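Local coordinates for protein lyase/mutase (Burkholderia cenocepacia, PDB 4LSB) that is a lyase/mutase-type protein of the phosphoenolpyruvate phosphomutase family, with a TIM-barrel fold, and binds a magnesium ion, at residues T42-L45 against L46-G50; R276-N279 against R280-A283. All coordinates share one frame; numbering follows the deposited sequence.

Contact 1 of 2, residues T42-L45 against L46-G50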
loop_
_atom_site.group_PDB
_atom_site.type_symbol
_atom_site.label_atom_id
_atom_site.label_comp_id
_atom_site.label_asym_id
_atom_site.label_seq_id
_atom_site.Cartn_x
_atom_site.Cartn_y
_atom_site.Cartn_z
ATOM N N THR B 42 -5.938 1.912 3.365
ATOM C CA THR B 42 -6.187 0.932 4.384
ATOM C C THR B 42 -6.799 1.568 5.614
ATOM O O THR B 42 -7.631 0.958 6.236
ATOM C CB THR B 42 -4.916 0.082 4.691
ATOM O OG1 THR B 42 -3.784 0.926 4.952
ATOM C CG2 THR B 42 -4.606 -0.843 3.561
ATOM N N ALA B 43 -6.404 2.785 5.942
ATOM C CA ALA B 43 -6.973 3.490 7.034
ATOM C C ALA B 43 -8.441 3.721 6.816
ATOM O O ALA B 43 -9.252 3.427 7.699
ATOM C CB ALA B 43 -6.251 4.776 7.290
ATOM N N ARG B 44 -8.799 4.220 5.626
ATOM C CA ARG B 44 -10.184 4.360 5.217
ATOM C C ARG B 44 -11.013 3.078 5.345
ATOM O O ARG B 44 -12.124 3.112 5.957
ATOM C CB ARG B 44 -10.294 4.899 3.775
ATOM C CG ARG B 44 -9.910 6.362 3.661
ATOM C CD ARG B 44 -10.476 7.015 2.418
ATOM N NE ARG B 44 -11.908 7.270 2.571
ATOM C CZ ARG B 44 -12.702 7.734 1.612
ATOM N NH1 ARG B 44 -12.221 8.099 0.450
ATOM N NH2 ARG B 44 -13.984 7.917 1.868
ATOM N N LEU B 45 -10.449 1.974 4.845
ATOM C CA LEU B 45 -11.167 0.712 4.816
ATOM C C LEU B 45 -11.388 0.184 6.219
ATOM O O LEU B 45 -12.440 -0.344 6.532
ATOM C CB LEU B 45 -10.423 -0.316 4.007
ATOM C CG LEU B 45 -10.390 0.033 2.492
ATOM C CD1 LEU B 45 -9.408 -0.879 1.791
ATOM C CD2 LEU B 45 -11.797 -0.069 1.865
ATOM N N LEU B 46 -10.403 0.333 7.096
ATOM C CA LEU B 46 -10.636 -0.069 8.490
ATOM C C LEU B 46 -11.711 0.755 9.202
ATOM O O LEU B 46 -12.466 0.221 10.020
ATOM C CB LEU B 46 -9.316 -0.081 9.294
ATOM C CG LEU B 46 -8.233 -1.070 8.780
ATOM C CD1 LEU B 46 -6.899 -0.748 9.396
ATOM C CD2 LEU B 46 -8.598 -2.562 9.023
ATOM N N ALA B 47 -11.812 2.047 8.925
ATOM C CA ALA B 47 -12.891 2.825 9.518
ATOM C C ALA B 47 -14.248 2.346 8.993
ATOM O O ALA B 47 -15.207 2.168 9.731
ATOM C CB ALA B 47 -12.723 4.294 9.230
ATOM N N MET B 48 -14.301 2.151 7.696
ATOM C CA MET B 48 -15.512 1.674 7.058
ATOM C C MET B 48 -15.894 0.300 7.593
ATOM O O MET B 48 -17.083 0.015 7.683
ATOM C CB MET B 48 -15.355 1.618 5.545
ATOM C CG MET B 48 -15.249 2.965 4.857
ATOM S SD MET B 48 -14.748 2.692 3.141
ATOM C CE MET B 48 -14.673 4.412 2.616
ATOM N N ALA B 49 -14.916 -0.524 7.955
ATOM C CA ALA B 49 -15.158 -1.841 8.577
ATOM C C ALA B 49 -15.755 -1.767 10.019
ATOM O O ALA B 49 -16.194 -2.776 10.581
ATOM C CB ALA B 49 -13.888 -2.661 8.638
ATOM N N GLY B 50 -15.696 -0.611 10.638
ATOM C CA GLY B 50 -16.225 -0.468 11.982
ATOM C C GLY B 50 -15.215 -0.408 13.104
ATOM O O GLY B 50 -15.609 -0.337 14.253
#
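Met48 reaches back over the last turn of helix 40-48 to meet Arg44, one turn earlier. Its methyl CE lies 3.6 Å from Arg44 NH2, approaching the guanidinium obliquely. Beyond CG the methionine chain is extended (chi2 169°), which carries CE out to the far end of the arginine. Arg44 itself bends at chi3, 75°, and the two side chains cross at a slant. On the way, Met48 CG passes 3.3 Å from Arg44 O, the same oxygen that accepts the Met48 N-H at 2.9 Å. Next to this pair, Leu45 CD2 stands 4.2 Å from Met48 SD. One residue on from Leu45, Leu46 lies back over the preceding turn, with CG 3.3 Å from Thr42 O. Thr42 O also accepts the bond from Leu46 N at 3.0 Å. Thr42 OG1 is held by Asp39 and by the backbone N of Trp38. The helix closes in a Schellman motif: Gly50 has positive phi, 104°, and its N bonds to Ala47 O at 3.0 Å. The guanidinium is satisfied elsewhere, by Asn287 OD1, the carbonyls of Phe282 and Ala284, and Gly66 O of the second subunit. The chemistry is therefore divided: polar bonds fix the arginine from outside, and Met48 adds an apolar contact to a group already held in place.

Contact 2 of 2, residues R276-N279 against R280-A283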
loop_
_atom_site.group_PDB
_atom_site.type_symbol
_atom_site.label_atom_id
_atom_site.label_comp_id
_atom_site.label_asym_id
_atom_site.label_seq_id
_atom_site.Cartn_x
_atom_site.Cartn_y
_atom_site.Cartn_z
ATOM N N ARG B 276 -15.407 -1.702 -9.066
ATOM C CA ARG B 276 -16.665 -0.956 -8.932
ATOM C C ARG B 276 -17.000 -0.574 -7.455
ATOM O O ARG B 276 -17.456 0.551 -7.124
ATOM C CB ARG B 276 -17.760 -1.829 -9.580
ATOM C CG ARG B 276 -19.163 -1.305 -9.483
ATOM C CD ARG B 276 -20.053 -1.996 -10.530
ATOM N NE ARG B 276 -21.456 -1.683 -10.309
ATOM C CZ ARG B 276 -22.249 -2.256 -9.395
ATOM N NH1 ARG B 276 -21.810 -3.203 -8.562
ATOM N NH2 ARG B 276 -23.510 -1.860 -9.306
ATOM N N ASP B 277 -16.794 -1.522 -6.576
ATOM C CA ASP B 277 -17.066 -1.359 -5.154
ATOM C C ASP B 277 -16.102 -0.353 -4.484
ATOM O O ASP B 277 -16.549 0.628 -3.811
ATOM C CB ASP B 277 -16.992 -2.727 -4.460
ATOM C CG ASP B 277 -18.204 -3.653 -4.797
ATOM O OD1 ASP B 277 -19.102 -3.236 -5.529
ATOM O OD2 ASP B 277 -18.185 -4.805 -4.366
ATOM N N ILE B 278 -14.807 -0.548 -4.706
ATOM C CA ILE B 278 -13.781 0.309 -4.060
ATOM C C ILE B 278 -13.868 1.737 -4.612
ATOM O O ILE B 278 -13.781 2.697 -3.843
ATOM C CB ILE B 278 -12.338 -0.320 -4.096
ATOM C CG1 ILE B 278 -11.401 0.524 -3.250
ATOM C CG2 ILE B 278 -11.805 -0.495 -5.515
ATOM C CD1 ILE B 278 -10.275 -0.315 -2.733
ATOM N N ASN B 279 -14.115 1.907 -5.918
ATOM C CA ASN B 279 -14.380 3.247 -6.421
ATOM C C ASN B 279 -15.609 3.916 -5.820
ATOM O O ASN B 279 -15.580 5.115 -5.585
ATOM C CB ASN B 279 -14.450 3.298 -7.942
ATOM C CG ASN B 279 -13.086 3.171 -8.559
ATOM O OD1 ASN B 279 -12.171 3.881 -8.203
ATOM N ND2 ASN B 279 -12.950 2.265 -9.497
ATOM N N ARG B 280 -16.655 3.137 -5.563
ATOM C CA ARG B 280 -17.855 3.664 -4.898
ATOM C C ARG B 280 -17.531 4.057 -3.466
ATOM O O ARG B 280 -17.796 5.179 -3.048
ATOM C CB ARG B 280 -19.018 2.632 -4.925
ATOM C CG ARG B 280 -20.301 3.120 -4.210
ATOM C CD ARG B 280 -21.471 2.126 -4.276
ATOM N NE ARG B 280 -21.205 0.879 -3.549
ATOM C CZ ARG B 280 -20.888 -0.318 -4.085
ATOM N NH1 ARG B 280 -20.798 -0.525 -5.411
ATOM N NH2 ARG B 280 -20.668 -1.349 -3.262
ATOM N N TRP B 281 -16.948 3.139 -2.708
ATOM C CA TRP B 281 -16.588 3.449 -1.325
ATOM C C TRP B 281 -15.672 4.699 -1.198
ATOM O O TRP B 281 -15.936 5.572 -0.404
ATOM C CB TRP B 281 -15.898 2.307 -0.634
ATOM C CG TRP B 281 -16.556 1.018 -0.668
ATOM C CD1 TRP B 281 -17.889 0.767 -0.665
ATOM C CD2 TRP B 281 -15.909 -0.236 -0.658
ATOM N NE1 TRP B 281 -18.112 -0.588 -0.691
ATOM C CE2 TRP B 281 -16.902 -1.224 -0.695
ATOM C CE3 TRP B 281 -14.568 -0.630 -0.656
ATOM C CZ2 TRP B 281 -16.609 -2.566 -0.702
ATOM C CZ3 TRP B 281 -14.283 -1.969 -0.680
ATOM C CH2 TRP B 281 -15.285 -2.925 -0.695
ATOM N N PHE B 282 -14.602 4.783 -2.000
ATOM C CA PHE B 282 -13.683 5.902 -1.862
ATOM C C PHE B 282 -14.204 7.209 -2.427
ATOM O O PHE B 282 -13.661 8.258 -2.092
ATOM C CB PHE B 282 -12.297 5.560 -2.457
ATOM C CG PHE B 282 -11.477 4.590 -1.611
ATOM C CD1 PHE B 282 -11.930 4.128 -0.368
ATOM C CD2 PHE B 282 -10.246 4.173 -2.023
ATOM C CE1 PHE B 282 -11.157 3.263 0.409
ATOM C CE2 PHE B 282 -9.471 3.311 -1.240
ATOM C CZ PHE B 282 -9.926 2.854 -0.038
ATOM N N ALA B 283 -15.238 7.150 -3.283
ATOM C CA ALA B 283 -15.963 8.337 -3.708
ATOM C C ALA B 283 -16.733 9.026 -2.567
ATOM O O ALA B 283 -16.971 10.231 -2.602
ATOM C CB ALA B 283 -16.927 7.986 -4.860
#
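Ile278 and Phe282 pack one turn apart on helix 275-283, a short C-terminal helix that lies against helix 40-48 and the second subunit. The motif is a plain i to i+4 pairing. Ile278 CG1 sits over one face of the phenyl ring, 4.1 Å from its centroid and 17° off the normal. CG1 is anti to the backbone N (chi1 -172°), which lays the isoleucine alongside the phenylalanine, pointing the same way. This is the tight side. Trp281 joins it, with its indole spread over the preceding turn. The backbone O of Asp277 stands over one face of the indole, 3.2 Å from Trp281 CG, while accepting the Trp281 N-H at 2.8 Å in a nearly straight bond. Asp277 CB makes a CH-pi contact with the six-membered ring. Leu45 and Met48 of helix 40-48 touch both aromatic residues, and Leu250 of the second subunit packs on Ile278.

The other side is looser and more exposed. Here Arg280 swings back beside Asp277 through a bend at chi3, 66°, and forms a salt bridge. The two flat groups are not coplanar, so the pairing is not a flat two-pronged one. A single carboxylate oxygen takes both bonds, and the NH2 bond is weak. Arg276 brings a second positive charge near, its NH1 4.3 Å from Arg280 NH1; the negative charge of Asp277, whose OD1 is 4.1 Å from Arg276 NH1, probably offsets this. Asp277 OD1 is met by Arg280 NH1 on its anti side at 3.2 Å.

How the contacts relate
From the N terminus, contact 1 comes first, on helix 40-48 between barrel strands 32-34 and 54-55. Contact 2 follows much later, on helix 275-283 beyond the last barrel strand. The two are in series and neither nests in nor crosses the other. Each lies within one helix, so neither closes a long loop. The centres of contact 1 and contact 2 are about 13 Å apart. The helices touch directly. Arg44 NH1 lies 2.9 Å from Phe282 O, a probable hydrogen bond, and Leu45 CD2 packs 3.7 Å from Phe282 CE1. This ties the C-terminal helix to an early barrel helix. Both contacts also meet the second subunit.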